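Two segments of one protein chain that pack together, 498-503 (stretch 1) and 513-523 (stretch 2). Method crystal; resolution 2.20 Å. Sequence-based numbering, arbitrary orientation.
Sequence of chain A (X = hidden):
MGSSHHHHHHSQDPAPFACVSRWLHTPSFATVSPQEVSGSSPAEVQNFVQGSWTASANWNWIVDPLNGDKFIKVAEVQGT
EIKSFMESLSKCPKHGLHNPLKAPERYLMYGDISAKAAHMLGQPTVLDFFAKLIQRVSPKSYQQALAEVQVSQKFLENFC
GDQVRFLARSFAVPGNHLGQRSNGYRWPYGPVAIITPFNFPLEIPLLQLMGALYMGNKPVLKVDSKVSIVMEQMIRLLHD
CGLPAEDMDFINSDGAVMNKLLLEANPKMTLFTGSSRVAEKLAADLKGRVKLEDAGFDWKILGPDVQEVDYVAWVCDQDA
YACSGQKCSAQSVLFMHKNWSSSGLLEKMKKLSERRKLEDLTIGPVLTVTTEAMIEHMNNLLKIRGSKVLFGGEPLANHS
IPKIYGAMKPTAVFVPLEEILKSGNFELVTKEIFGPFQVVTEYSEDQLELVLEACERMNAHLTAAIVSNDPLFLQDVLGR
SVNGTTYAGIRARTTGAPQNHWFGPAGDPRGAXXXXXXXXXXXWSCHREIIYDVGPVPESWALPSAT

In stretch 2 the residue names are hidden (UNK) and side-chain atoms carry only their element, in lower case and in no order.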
# COMPACT_ATOMS: atom_id res chain seq x y z
N PRO A 498 4.30 16.48 14.76
CA PRO A 498 4.45 17.24 13.52
C PRO A 498 3.68 16.62 12.37
O PRO A 498 2.97 15.63 12.54
CB PRO A 498 5.97 17.21 13.29
CG PRO A 498 6.39 15.90 13.88
CD PRO A 498 5.42 15.55 14.99
N GLN A 499 3.83 17.19 11.17
CA GLN A 499 3.03 16.75 10.04
C GLN A 499 3.52 15.44 9.42
O GLN A 499 2.82 14.89 8.57
CB GLN A 499 3.02 17.84 8.96
CG GLN A 499 4.31 17.92 8.15
CD GLN A 499 5.52 18.31 8.98
OE1 GLN A 499 5.44 19.19 9.85
NE2 GLN A 499 6.65 17.66 8.72
N ASN A 500 4.69 14.94 9.82
CA ASN A 500 5.20 13.72 9.21
C ASN A 500 4.59 12.46 9.80
O ASN A 500 4.82 11.37 9.25
CB ASN A 500 6.73 13.65 9.33
CG ASN A 500 7.22 14.03 10.70
OD1 ASN A 500 7.23 15.21 11.06
ND2 ASN A 500 7.67 13.04 11.47
N HIS A 501 3.83 12.55 10.89
CA HIS A 501 3.12 11.37 11.36
C HIS A 501 1.77 11.76 11.94
O HIS A 501 1.49 12.94 12.20
CB HIS A 501 3.95 10.57 12.37
CG HIS A 501 4.21 11.27 13.66
ND1 HIS A 501 3.25 11.40 14.65
CD2 HIS A 501 5.32 11.86 14.15
CE1 HIS A 501 3.76 12.05 15.68
NE2 HIS A 501 5.02 12.34 15.40
N TRP A 502 0.94 10.74 12.10
CA TRP A 502 -0.44 10.91 12.53
C TRP A 502 -0.53 11.60 13.88
O TRP A 502 0.29 11.38 14.78
CB TRP A 502 -1.09 9.52 12.60
CG TRP A 502 -2.38 9.42 13.35
CD1 TRP A 502 -2.55 9.42 14.71
CD2 TRP A 502 -3.68 9.25 12.78
NE1 TRP A 502 -3.89 9.29 15.02
CE2 TRP A 502 -4.60 9.18 13.86
CE3 TRP A 502 -4.17 9.16 11.47
CZ2 TRP A 502 -5.97 9.03 13.66
CZ3 TRP A 502 -5.53 9.01 11.28
CH2 TRP A 502 -6.42 8.94 12.37
N PHE A 503 -1.53 12.47 14.02
CA PHE A 503 -2.00 12.95 15.31
C PHE A 503 -3.51 12.78 15.36
O PHE A 503 -4.21 13.20 14.43
CB PHE A 503 -1.62 14.42 15.56
CG PHE A 503 -2.18 14.97 16.85
CD1 PHE A 503 -1.46 14.89 18.03
CD2 PHE A 503 -3.43 15.57 16.88
CE1 PHE A 503 -1.97 15.41 19.21
CE2 PHE A 503 -3.95 16.08 18.06
CZ PHE A 503 -3.21 16.00 19.22
N UNK A 513 -7.89 12.12 12.25
CA UNK A 513 -6.48 12.40 12.19
C UNK A 513 -6.26 13.75 11.51
O UNK A 513 -7.21 14.40 11.06
N UNK A 514 -5.00 14.16 11.46
CA UNK A 514 -4.64 15.42 10.84
C UNK A 514 -3.22 15.31 10.32
O UNK A 514 -2.38 14.61 10.89
c UNK A 514 -4.81 16.60 11.83
c UNK A 514 -4.99 19.13 11.99
c UNK A 514 -4.64 17.94 11.12
c UNK A 514 -3.83 16.47 12.99
N UNK A 515 -2.95 15.99 9.20
CA UNK A 515 -1.60 16.12 8.70
C UNK A 515 -1.17 15.18 7.59
O UNK A 515 -0.78 15.63 6.51
N UNK A 516 -1.22 13.87 7.85
CA UNK A 516 -0.64 12.87 6.96
C UNK A 516 -1.57 12.55 5.80
O UNK A 516 -2.77 12.85 5.84
c UNK A 516 0.65 11.89 8.85
c UNK A 516 -0.32 11.60 7.74
o UNK A 516 -1.52 11.03 8.28
N UNK A 517 -1.04 11.95 4.73
CA UNK A 517 -1.92 11.50 3.64
C UNK A 517 -3.02 10.56 4.10
O UNK A 517 -4.15 10.65 3.62
c UNK A 517 0.37 11.47 2.93
c UNK A 517 -0.95 10.81 2.67
c UNK A 517 0.39 11.81 4.39
N UNK A 518 -2.70 9.65 5.03
CA UNK A 518 -3.72 8.74 5.56
C UNK A 518 -4.80 9.51 6.31
O UNK A 518 -5.99 9.23 6.15
c UNK A 518 -3.08 7.69 6.46
o UNK A 518 0.02 6.92 4.69
c UNK A 518 -0.75 7.41 5.54
o UNK A 518 -0.46 8.40 6.24
c UNK A 518 -2.11 6.77 5.75
N UNK A 519 -4.39 10.47 7.14
CA UNK A 519 -5.36 11.27 7.89
C UNK A 519 -6.30 12.02 6.96
O UNK A 519 -7.51 12.07 7.19
c UNK A 519 -4.63 12.24 8.81
N UNK A 520 -5.75 12.59 5.88
CA UNK A 520 -6.58 13.33 4.93
C UNK A 520 -7.57 12.39 4.25
O UNK A 520 -8.76 12.70 4.12
c UNK A 520 -5.69 14.05 3.91
c UNK A 520 -4.89 15.14 4.60
c UNK A 520 -6.55 14.62 2.79
c UNK A 520 -3.88 15.81 3.69
N UNK A 521 -7.09 11.22 3.82
CA UNK A 521 -7.96 10.28 3.11
C UNK A 521 -9.03 9.71 4.03
O UNK A 521 -10.18 9.55 3.61
c UNK A 521 -4.03 8.46 1.17
c UNK A 521 -6.27 9.61 1.30
c UNK A 521 -7.13 9.17 2.48
n UNK A 521 -3.36 7.14 0.95
c UNK A 521 -5.48 8.45 0.72
N UNK A 522 -8.67 9.39 5.28
CA UNK A 522 -9.66 8.85 6.21
C UNK A 522 -10.74 9.89 6.53
O UNK A 522 -11.94 9.57 6.53
c UNK A 522 -9.90 8.24 8.71
c UNK A 522 -10.68 6.93 8.60
c UNK A 522 -8.98 8.39 7.50
c UNK A 522 -9.12 8.31 10.01
N UNK A 523 -10.33 11.13 6.77
CA UNK A 523 -11.27 12.13 7.27
C UNK A 523 -12.12 12.71 6.15
O UNK A 523 -13.31 12.98 6.34
c UNK A 523 -10.49 13.23 8.02
c UNK A 523 -9.90 12.68 9.30
c UNK A 523 -11.39 14.41 8.33
O HOH W 1 1.87 15.40 5.87
O HOH W 2 0.10 15.32 11.63

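Position 513 has no side-chain atoms, and its CA lies over one face of the Trp502 ring, 3.6 Å from the centroid of the six-membered ring in a CH-pi contact. An ideal CB would fall 2.3 Å from Trp502 CZ3, a clash, so the residue is glycine, Gly513. Its CA also sits 3.3 Å from Phe503 O, a CA-H...O contact.

Position 514 carries four carbons, forked at the first, with one arm two carbons long. The one-carbon arm of 514 lies 4.0 Å from Phe503 CB. This is isoleucine, and Ile514 and Phe503 both have chi1 in the t well.

Position 515 again has no side-chain atoms. Its phi/psi of 99/-59 would jam a CB against the carbonyl oxygen of the residue before, which by itself calls for glycine. Gly515 comes close to Gln499, the two CA atoms being 4.9 Å apart.

Position 516 shows one carbon bearing one oxygen and one carbon. The branch carbon of 516 lies 3.3 Å from His501 C and 3.5 Å from Trp502 N. The residue is threonine, and Thr516 divides its branches between two tasks: CG2 presses on the stretch 1 backbone, while OG1 accepts from the backbone N of position 519 at 3.1 Å, capping the helix that follows.

At 517 three carbons close a ring onto the backbone N, which makes it proline; Pro517 opens the helix and does not touch stretch 1.

Position 518 has three carbons in a row, the third carrying two oxygens: a carboxylate, so glutamate. Glu518 makes no close contact here.

Position 519 holds a single carbon, CB, 4.1 Å from Trp502 CE3: alanine. Ala519 lets the helix backbone approach the indole, its CA lying 4.1 Å from Trp502 CZ3.

Position 520, four carbons forked at the first with one longer arm, is Ile520; position 521, four carbons in a row ending in nitrogen, is Lys521. Both are out of reach of stretch 1.

Position 522 has four carbons forked at the second. One terminal carbon of 522 meets the edge of the indole, 3.6 Å from Trp502 CH2. This is leucine, Leu522, and the atom is CD2.

Position 523, one carbon carrying two more, three carbons and no oxygen, is valine; Val523 is out of reach of stretch 1.

The contact centers on Trp502, with Gly513 over a ring face and Leu522 at the edge. Water helps join the backbones: water 1 donates to Gln499 O (2.9 Å) and Gly515 O (2.7 Å). The rule is small residues where backbone meets ring, with a threonine serving packing and capping together.

Stretch 2 (513-523) GIGTPEAIKLV
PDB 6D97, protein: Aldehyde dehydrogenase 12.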